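Local coordinates for protein P35 antigen (Borrelia burgdorferi, PDB 4ALY) that is an outer surface lipoprotein of the Lyme disease spirochaete, critical to ensure infection after a tick bite, at residues E183-I188 / N208-L213. Residues are numbered along the deposited sequence; the frame is centred on the assembly and turned at random.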
# COMPACT_ATOMS: atom_id res chain seq x y z
N GLU A 183 -5.91 8.79 -0.58
CA GLU A 183 -6.43 9.87 0.24
C GLU A 183 -5.97 11.18 -0.39
O GLU A 183 -6.77 12.15 -0.56
CB GLU A 183 -5.81 9.82 1.62
CG GLU A 183 -6.43 8.86 2.60
CD GLU A 183 -5.77 8.99 3.95
OE1 GLU A 183 -5.71 10.12 4.49
OE2 GLU A 183 -5.29 7.99 4.47
N ILE A 184 -4.68 11.20 -0.74
CA ILE A 184 -4.05 12.35 -1.37
C ILE A 184 -4.70 12.64 -2.74
O ILE A 184 -4.92 13.78 -3.02
CB ILE A 184 -2.51 12.20 -1.43
CG1 ILE A 184 -1.90 12.60 -0.09
CG2 ILE A 184 -1.87 12.96 -2.60
CD1 ILE A 184 -0.58 11.92 0.15
N SER A 185 -5.02 11.64 -3.57
CA SER A 185 -5.67 11.94 -4.83
C SER A 185 -7.09 12.49 -4.64
O SER A 185 -7.52 13.34 -5.40
CB SER A 185 -5.68 10.74 -5.76
OG SER A 185 -4.39 10.28 -6.01
N ALA A 186 -7.80 12.00 -3.62
CA ALA A 186 -9.15 12.46 -3.31
C ALA A 186 -9.09 13.88 -2.75
O ALA A 186 -9.90 14.72 -3.15
CB ALA A 186 -9.87 11.51 -2.34
N LYS A 187 -8.14 14.14 -1.84
CA LYS A 187 -7.88 15.50 -1.38
C LYS A 187 -7.71 16.51 -2.53
O LYS A 187 -8.37 17.53 -2.54
CB LYS A 187 -6.68 15.55 -0.42
CG LYS A 187 -7.12 15.24 1.00
CD LYS A 187 -5.97 15.10 1.97
CE LYS A 187 -6.62 15.13 3.35
NZ LYS A 187 -5.85 14.50 4.45
N ILE A 188 -6.84 16.19 -3.48
CA ILE A 188 -6.48 17.10 -4.57
C ILE A 188 -7.66 17.33 -5.50
O ILE A 188 -7.98 18.49 -5.80
CB ILE A 188 -5.28 16.56 -5.40
CG1 ILE A 188 -3.98 16.62 -4.59
CG2 ILE A 188 -5.17 17.25 -6.78
CD1 ILE A 188 -2.78 16.11 -5.36
N ASN A 208 5.93 16.44 -6.54
CA ASN A 208 7.01 15.63 -5.99
C ASN A 208 6.50 14.60 -4.96
O ASN A 208 7.01 13.49 -4.90
CB ASN A 208 8.12 16.52 -5.43
CG ASN A 208 8.92 17.22 -6.53
OD1 ASN A 208 9.23 16.62 -7.57
ND2 ASN A 208 9.25 18.49 -6.33
N ASP A 209 5.50 14.97 -4.17
CA ASP A 209 4.90 14.01 -3.26
C ASP A 209 4.47 12.72 -4.01
O ASP A 209 4.82 11.61 -3.60
CB ASP A 209 3.79 14.68 -2.49
CG ASP A 209 4.34 15.62 -1.36
OD1 ASP A 209 5.58 15.72 -1.23
OD2 ASP A 209 3.53 16.22 -0.58
N PHE A 210 3.81 12.86 -5.16
CA PHE A 210 3.45 11.70 -6.00
C PHE A 210 4.62 10.84 -6.34
O PHE A 210 4.51 9.62 -6.34
CB PHE A 210 2.67 12.08 -7.28
CG PHE A 210 1.22 12.26 -7.02
CD1 PHE A 210 0.51 11.28 -6.28
CD2 PHE A 210 0.56 13.42 -7.43
CE1 PHE A 210 -0.85 11.43 -5.98
CE2 PHE A 210 -0.79 13.59 -7.13
CZ PHE A 210 -1.51 12.60 -6.41
N GLU A 211 5.74 11.47 -6.63
CA GLU A 211 6.95 10.75 -6.96
C GLU A 211 7.52 9.91 -5.86
O GLU A 211 8.06 8.83 -6.12
CB GLU A 211 8.01 11.74 -7.41
CG GLU A 211 8.36 11.55 -8.87
CD GLU A 211 8.70 12.84 -9.58
OE1 GLU A 211 8.99 13.88 -8.94
OE2 GLU A 211 8.65 12.81 -10.82
N LYS A 212 7.47 10.41 -4.63
CA LYS A 212 7.97 9.63 -3.51
C LYS A 212 7.01 8.49 -3.20
O LYS A 212 7.42 7.36 -2.97
CB LYS A 212 8.25 10.51 -2.30
CG LYS A 212 9.61 11.19 -2.43
CD LYS A 212 9.64 12.49 -1.67
CE LYS A 212 10.27 13.61 -2.49
NZ LYS A 212 9.78 14.81 -1.78
N LEU A 213 5.73 8.79 -3.26
CA LEU A 213 4.71 7.77 -3.16
C LEU A 213 4.92 6.62 -4.13
O LEU A 213 4.89 5.47 -3.68
CB LEU A 213 3.35 8.40 -3.33
CG LEU A 213 2.41 8.45 -2.12
CD1 LEU A 213 3.04 8.27 -0.75
CD2 LEU A 213 1.48 9.66 -2.25
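The antiparallel pairing of two helices within the all-helical fold of this BbCRASP-1-like lipoprotein is bridged here largely by Phe-210, whose ring reaches across to meet Ile-184, Ser-185 and Ile-188. The segment axes stay 11.9 Å apart at an angle of 161°, and the phenylalanine ring together with isoleucine and leucine branches fills the distance between them. Phe-210 does so with the far end of its ring: CZ lies 3.8 Å from CG2 of Ile-184, and CE2 lies 3.7 Å from CD1 of Ile-188, whose side chain meets the ring tip to tip. Ile-184 instead slides past the phenylalanine in the opposite direction. Its two branches part, CG2 anti to the backbone N and CG1 anti to the carbonyl carbon, and an extended chi2 of 154° sends CD1 tip to tip against CD2 of Leu-213, at 3.9 Å. Ser-185 adds a polar neighbour to these carbon contacts, OG sitting 3.7 Å from both CE1 and CZ of the ring; a hydrogen bond to the carbonyl O of Met-181 in its own helix satisfies this buried hydroxyl. Two further helices flank the contact: helix 254-275 packs on Ile-184 through Thr-271 and on Leu-213 through Leu-267, whereas helix 70-95 brings Ser-83 against both Ile-188 and Phe-210.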